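Local atomic coordinates of cell division control protein 4 (Saccharomyces cerevisiae, PDB entry 3V7D), a protein that serves as the substrate-recognition subunit of an SCF ubiquitin ligase, binding phosphorylated targets such as the CDK inhibitor SIC1 and directing their ubiquitination. Residues K69-N72 and S73-K77; R90-L93 and S94-N98. The protein carries 1 engineered substitution. All coordinates share one frame; numbering follows the deposited sequence.

Contact 1 of 2, residues K69-N72 and S73-K77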
ATOM      1  N   LYS B  69      -3.488   5.055  -7.228  1.00 53.98           N
ATOM      2  CA  LYS B  69      -4.807   5.528  -6.823  1.00 58.01           C
ATOM      3  C   LYS B  69      -4.763   6.228  -5.469  1.00 53.19           C
ATOM      4  O   LYS B  69      -5.631   7.038  -5.149  1.00 55.69           O
ATOM      5  CB  LYS B  69      -5.817   4.375  -6.783  1.00 66.32           C
ATOM      6  CG  LYS B  69      -7.276   4.829  -6.817  1.00 75.92           C
ATOM      7  CD  LYS B  69      -8.250   3.674  -6.614  1.00 81.51           C
ATOM      8  CE  LYS B  69      -8.323   3.254  -5.153  1.00 84.25           C
ATOM      9  NZ  LYS B  69      -8.815   4.358  -4.280  1.00 86.18           N
ATOM     10  N   GLY B  70      -3.748   5.912  -4.673  1.00 46.37           N
ATOM     11  CA  GLY B  70      -3.635   6.476  -3.342  1.00 44.56           C
ATOM     12  C   GLY B  70      -2.808   7.745  -3.315  1.00 42.98           C
ATOM     13  O   GLY B  70      -2.723   8.418  -2.288  1.00 40.25           O
ATOM     14  N   PHE B  71      -2.210   8.075  -4.455  1.00 45.88           N
ATOM     15  CA  PHE B  71      -1.248   9.169  -4.546  1.00 48.06           C
ATOM     16  C   PHE B  71      -1.819  10.521  -4.122  1.00 48.11           C
ATOM     17  O   PHE B  71      -1.211  11.225  -3.320  1.00 42.63           O
ATOM     18  CB  PHE B  71      -0.670   9.253  -5.959  1.00 48.77           C
ATOM     19  CG  PHE B  71       0.472  10.216  -6.090  1.00 55.28           C
ATOM     20  CD1 PHE B  71       1.624  10.055  -5.335  1.00 51.59           C
ATOM     21  CD2 PHE B  71       0.403  11.278  -6.978  1.00 62.48           C
ATOM     22  CE1 PHE B  71       2.679  10.938  -5.456  1.00 54.85           C
ATOM     23  CE2 PHE B  71       1.458  12.163  -7.107  1.00 65.25           C
ATOM     24  CZ  PHE B  71       2.597  11.993  -6.344  1.00 61.43           C
ATOM     25  N   ASN B  72      -2.983  10.874  -4.659  1.00 52.13           N
ATOM     26  CA  ASN B  72      -3.642  12.130  -4.308  1.00 51.13           C
ATOM     27  C   ASN B  72      -3.884  12.294  -2.808  1.00 49.93           C
ATOM     28  O   ASN B  72      -3.653  13.366  -2.250  1.00 54.59           O
ATOM     29  CB  ASN B  72      -4.957  12.285  -5.074  1.00 55.28           C
ATOM     30  CG  ASN B  72      -4.743  12.701  -6.516  1.00 62.85           C
ATOM     31  OD1 ASN B  72      -3.731  13.320  -6.850  1.00 67.51           O
ATOM     32  ND2 ASN B  72      -5.697  12.366  -7.381  1.00 60.55           N
ATOM     33  N   SER B  73      -4.351  11.235  -2.159  1.00 43.80           N
ATOM     34  CA  SER B  73      -4.576  11.273  -0.719  1.00 46.29           C
ATOM     35  C   SER B  73      -3.261  11.432   0.049  1.00 45.14           C
ATOM     36  O   SER B  73      -3.223  12.071   1.103  1.00 41.53           O
ATOM     37  CB  SER B  73      -5.325  10.021  -0.256  1.00 48.91           C
ATOM     38  OG  SER B  73      -5.054   9.743   1.108  1.00 58.47           O
ATOM     39  N   LEU B  74      -2.185  10.855  -0.480  1.00 43.53           N
ATOM     40  CA  LEU B  74      -0.872  11.002   0.144  1.00 43.02           C
ATOM     41  C   LEU B  74      -0.402  12.445   0.045  1.00 40.88           C
ATOM     42  O   LEU B  74       0.036  13.028   1.035  1.00 47.53           O
ATOM     43  CB  LEU B  74       0.169  10.080  -0.497  1.00 39.69           C
ATOM     44  CG  LEU B  74       1.586  10.294   0.058  1.00 38.03           C
ATOM     45  CD1 LEU B  74       1.680   9.803   1.498  1.00 33.75           C
ATOM     46  CD2 LEU B  74       2.654   9.644  -0.813  1.00 34.92           C
ATOM     47  N   ASN B  75      -0.501  13.007  -1.159  1.00 40.04           N
ATOM     48  CA  ASN B  75      -0.098  14.387  -1.425  1.00 47.53           C
ATOM     49  C   ASN B  75      -0.766  15.397  -0.509  1.00 45.25           C
ATOM     50  O   ASN B  75      -0.109  16.280   0.036  1.00 45.65           O
ATOM     51  CB  ASN B  75      -0.387  14.760  -2.878  1.00 47.60           C
ATOM     52  CG  ASN B  75       0.844  14.701  -3.742  1.00 58.66           C
ATOM     53  OD1 ASN B  75       1.952  14.975  -3.280  1.00 61.30           O
ATOM     54  ND2 ASN B  75       0.664  14.338  -5.006  1.00 65.97           N
ATOM     55  N   LEU B  76      -2.077  15.256  -0.352  1.00 45.08           N
ATOM     56  CA  LEU B  76      -2.852  16.132   0.515  1.00 46.98           C
ATOM     57  C   LEU B  76      -2.398  16.018   1.970  1.00 48.72           C
ATOM     58  O   LEU B  76      -2.173  17.023   2.649  1.00 50.90           O
ATOM     59  CB  LEU B  76      -4.335  15.786   0.411  1.00 50.53           C
ATOM     60  CG  LEU B  76      -5.248  16.734   1.182  1.00 56.82           C
ATOM     61  CD1 LEU B  76      -5.117  18.146   0.634  1.00 57.97           C
ATOM     62  CD2 LEU B  76      -6.671  16.256   1.099  1.00 59.41           C
ATOM     63  N   LYS B  77      -2.273  14.782   2.441  1.00 45.36           N
ATOM     64  CA  LYS B  77      -1.769  14.507   3.780  1.00 46.91           C
ATOM     65  C   LYS B  77      -0.388  15.142   3.996  1.00 41.54           C
ATOM     66  O   LYS B  77      -0.104  15.700   5.062  1.00 41.53           O
ATOM     67  CB  LYS B  77      -1.710  12.996   4.002  1.00 59.86           C
ATOM     68  CG  LYS B  77      -1.300  12.573   5.398  1.00 74.20           C
ATOM     69  CD  LYS B  77      -1.404  11.057   5.562  1.00 86.32           C
ATOM     70  CE  LYS B  77      -0.044  10.402   5.828  1.00 93.06           C
ATOM     71  NZ  LYS B  77      -0.138   8.910   5.917  1.00 93.90           N
TER
HETATM   72  O   HOH W   1      -5.944   8.902  -3.369  1.00 56.69           O
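Ser73, near the start of helix 71-81, rests its CB 3.7 Å from Gly70 O. A water stands between Ser73 N and Lys69 O, the i to i+4 pair just before the direct bonds: Ser73 N donates to it over 3.1 Å, and the water donates to Lys69 O. Leu74 N bonds to Gly70 O at 3.1 Å, while Leu74 CB lies 3.3 Å from Phe71 O. Asn75 meets Phe71 twice. Its N bonds to Phe71 O at 2.9 Å, almost straight at hydrogen (168°), and its side-chain amide sits over one face of the Phe71 ring. Phe71 has CG anti to its backbone N (chi1 -172°), which brings that ring face under the Asn75 amide; ND2 comes within 3.1 Å of CE2, near the rim, with the two planes 65° apart. Leu76 N bonds to Asn72 O at 3.1 Å. The Phe71 ring also packs on Leu91 of helix 87-106 and on Lys57 of helix 53-62, joining three helices of the helical part that precedes the WD-repeat strands in the chain. Replacing Phe71 with alanine would probably open a gap between these helices and deprive the Asn75 amide of the surface beneath it. At the surface, with one buried ring, the contact sets the ND2 side of an amide against an aromatic pi face, consistent with a weak polar attraction.

Contact 2 of 2, residues R90-L93 and S94-N98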
ATOM      1  N   ARG B  90       8.219  17.502  -0.394  1.00 26.98           N
ATOM      2  CA  ARG B  90       7.290  16.729   0.419  1.00 31.60           C
ATOM      3  C   ARG B  90       7.451  15.247   0.112  1.00 36.64           C
ATOM      4  O   ARG B  90       7.577  14.425   1.022  1.00 33.80           O
ATOM      5  CB  ARG B  90       5.842  17.143   0.140  1.00 29.95           C
ATOM      6  CG  ARG B  90       5.404  18.442   0.787  1.00 38.42           C
ATOM      7  CD  ARG B  90       4.025  18.863   0.285  1.00 41.29           C
ATOM      8  NE  ARG B  90       3.614  20.160   0.821  1.00 45.26           N
ATOM      9  CZ  ARG B  90       2.710  20.951   0.250  1.00 46.64           C
ATOM     10  NH1 ARG B  90       2.126  20.582  -0.883  1.00 47.45           N
ATOM     11  NH2 ARG B  90       2.394  22.114   0.805  1.00 42.47           N
ATOM     12  N   LEU B  91       7.452  14.917  -1.177  1.00 32.50           N
ATOM     13  CA  LEU B  91       7.549  13.534  -1.620  1.00 30.91           C
ATOM     14  C   LEU B  91       8.914  12.925  -1.293  1.00 35.94           C
ATOM     15  O   LEU B  91       9.008  11.744  -0.955  1.00 33.38           O
ATOM     16  CB  LEU B  91       7.263  13.428  -3.120  1.00 32.25           C
ATOM     17  CG  LEU B  91       5.826  13.707  -3.573  1.00 33.68           C
ATOM     18  CD1 LEU B  91       5.729  13.586  -5.078  1.00 33.63           C
ATOM     19  CD2 LEU B  91       4.828  12.763  -2.903  1.00 31.57           C
ATOM     20  N   ARG B  92       9.968  13.729  -1.397  1.00 33.00           N
ATOM     21  CA  ARG B  92      11.305  13.265  -1.047  1.00 33.00           C
ATOM     22  C   ARG B  92      11.398  12.967   0.450  1.00 29.54           C
ATOM     23  O   ARG B  92      11.898  11.917   0.849  1.00 32.21           O
ATOM     24  CB  ARG B  92      12.380  14.279  -1.468  1.00 33.73           C
ATOM     25  CG  ARG B  92      13.765  14.000  -0.863  1.00 35.24           C
ATOM     26  CD  ARG B  92      14.873  14.809  -1.543  1.00 35.92           C
ATOM     27  NE  ARG B  92      14.574  16.237  -1.581  1.00 40.42           N
ATOM     28  CZ  ARG B  92      14.933  17.097  -0.634  1.00 44.51           C
ATOM     29  NH1 ARG B  92      15.611  16.669   0.423  1.00 45.15           N
ATOM     30  NH2 ARG B  92      14.613  18.379  -0.744  1.00 46.39           N
ATOM     31  N   LEU B  93      10.904  13.885   1.276  1.00 27.74           N
ATOM     32  CA  LEU B  93      10.929  13.683   2.724  1.00 36.34           C
ATOM     33  C   LEU B  93      10.091  12.472   3.140  1.00 37.75           C
ATOM     34  O   LEU B  93      10.481  11.706   4.021  1.00 37.83           O
ATOM     35  CB  LEU B  93      10.462  14.936   3.468  1.00 35.71           C
ATOM     36  CG  LEU B  93      11.365  16.179   3.394  1.00 49.87           C
ATOM     37  CD1 LEU B  93      11.130  17.076   4.603  1.00 56.74           C
ATOM     38  CD2 LEU B  93      12.848  15.826   3.263  1.00 44.43           C
ATOM     39  N   SER B  94       8.939  12.308   2.501  1.00 30.91           N
ATOM     40  CA  SER B  94       8.090  11.156   2.751  1.00 30.02           C
ATOM     41  C   SER B  94       8.845   9.881   2.395  1.00 33.71           C
ATOM     42  O   SER B  94       8.807   8.900   3.137  1.00 31.13           O
ATOM     43  CB  SER B  94       6.805  11.248   1.924  1.00 34.04           C
ATOM     44  OG  SER B  94       5.975  10.118   2.135  1.00 37.65           O
ATOM     45  N   PHE B  95       9.544   9.901   1.264  1.00 26.14           N
ATOM     46  CA  PHE B  95      10.230   8.703   0.811  1.00 31.63           C
ATOM     47  C   PHE B  95      11.348   8.309   1.768  1.00 33.87           C
ATOM     48  O   PHE B  95      11.500   7.135   2.111  1.00 32.04           O
ATOM     49  CB  PHE B  95      10.797   8.864  -0.599  1.00 28.13           C
ATOM     50  CG  PHE B  95      11.526   7.648  -1.070  1.00 34.02           C
ATOM     51  CD1 PHE B  95      10.841   6.614  -1.694  1.00 29.54           C
ATOM     52  CD2 PHE B  95      12.890   7.514  -0.856  1.00 30.12           C
ATOM     53  CE1 PHE B  95      11.504   5.482  -2.104  1.00 31.98           C
ATOM     54  CE2 PHE B  95      13.556   6.385  -1.263  1.00 33.57           C
ATOM     55  CZ  PHE B  95      12.864   5.365  -1.890  1.00 36.41           C
ATOM     56  N   LEU B  96      12.135   9.297   2.181  1.00 29.37           N
ATOM     57  CA  LEU B  96      13.273   9.050   3.058  1.00 34.06           C
ATOM     58  C   LEU B  96      12.825   8.495   4.403  1.00 35.28           C
ATOM     59  O   LEU B  96      13.436   7.570   4.932  1.00 39.69           O
ATOM     60  CB  LEU B  96      14.100  10.324   3.247  1.00 34.83           C
ATOM     61  CG  LEU B  96      14.897  10.762   2.013  1.00 39.57           C
ATOM     62  CD1 LEU B  96      15.594  12.092   2.255  1.00 35.88           C
ATOM     63  CD2 LEU B  96      15.905   9.689   1.621  1.00 42.24           C
ATOM     64  N   GLU B  97      11.752   9.058   4.944  1.00 34.30           N
ATOM     65  CA  GLU B  97      11.194   8.566   6.198  1.00 37.40           C
ATOM     66  C   GLU B  97      10.695   7.127   6.042  1.00 34.64           C
ATOM     67  O   GLU B  97      10.990   6.264   6.872  1.00 34.73           O
ATOM     68  CB  GLU B  97      10.067   9.479   6.697  1.00 36.25           C
ATOM     69  CG  GLU B  97       9.363   8.944   7.936  1.00 50.81           C
ATOM     70  CD  GLU B  97       8.449   9.964   8.598  1.00 65.08           C
ATOM     71  OE1 GLU B  97       7.908  10.841   7.893  1.00 69.73           O
ATOM     72  OE2 GLU B  97       8.276   9.887   9.832  1.00 72.39           O
ATOM     73  N   ASN B  98       9.959   6.868   4.968  1.00 29.37           N
ATOM     74  CA  ASN B  98       9.432   5.530   4.723  1.00 28.75           C
ATOM     75  C   ASN B  98      10.508   4.480   4.465  1.00 30.78           C
ATOM     76  O   ASN B  98      10.372   3.334   4.883  1.00 31.61           O
ATOM     77  CB  ASN B  98       8.418   5.539   3.575  1.00 27.19           C
ATOM     78  CG  ASN B  98       7.067   6.073   4.002  1.00 39.06           C
ATOM     79  OD1 ASN B  98       6.572   7.062   3.458  1.00 44.34           O
ATOM     80  ND2 ASN B  98       6.464   5.424   4.991  1.00 45.48           N
TER
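Arg92 trails CG opposite its own amide nitrogen (chi1 167°), whereas Leu96 keeps CG beside its N (chi1 -71°), and the two side chains run side by side in the same direction, Arg92 CG 4.1 Å from Leu96 CD1. They lie one turn apart on helix 87-106, an alpha-helix of the helical part that precedes the WD-repeat strands, whose i to i+4 ladder is complete across this stretch. Ser94 N bonds to Arg90 O and Leu96 N to Arg92 O, each at 2.9 Å. Glu97 N reaches Leu93 O at 3.1 Å. The bond from Phe95 N to Leu91 O is more bent, 147° at hydrogen. Ser94 and Phe95 also set their CB atoms against the preceding turn, Ser94 CB 3.4 Å from Arg90 O and Phe95 CB 3.4 Å from Leu91 O. Leu91 packs on Leu60 of helix 53-62, Ser94 on Leu78 of helix 71-81, and the Phe95 ring meets Phe32 edge-to-face. Beyond its contact with Leu96, Arg92 NH2 forms a salt bridge to Asp89 OD1 and a hydrogen bond to a polar side chain of another protein chain; Arg92 and Leu96 both pack against that chain, Leu96 on an acidic side chain. Leu96 also folds back over the backbone of the preceding turn: its CG lies 3.4 Å from Arg92 O.

Overall arrangement
Both contacts are local, within consecutive helices in the helical part of the chain, outside the WD-repeat propeller blades, with centres about 13 Å apart. Contact 1 lies at the surface near the start of helix 71-81, with Phe71 its one buried residue; contact 2 is partly buried within helix 87-106. Leu91 of contact 2 joins them, its CD1 packing 3.7 Å from Phe71 CZ and its CD2 3.6 Å from Asn75 OD1, while helix 53-62 touches both. Their chemistry differs accordingly: a bridging water, and an amide over a ring, in contact 1; aliphatic packing and an arginine facing a second protein in contact 2. No other protein chain touches contact 1.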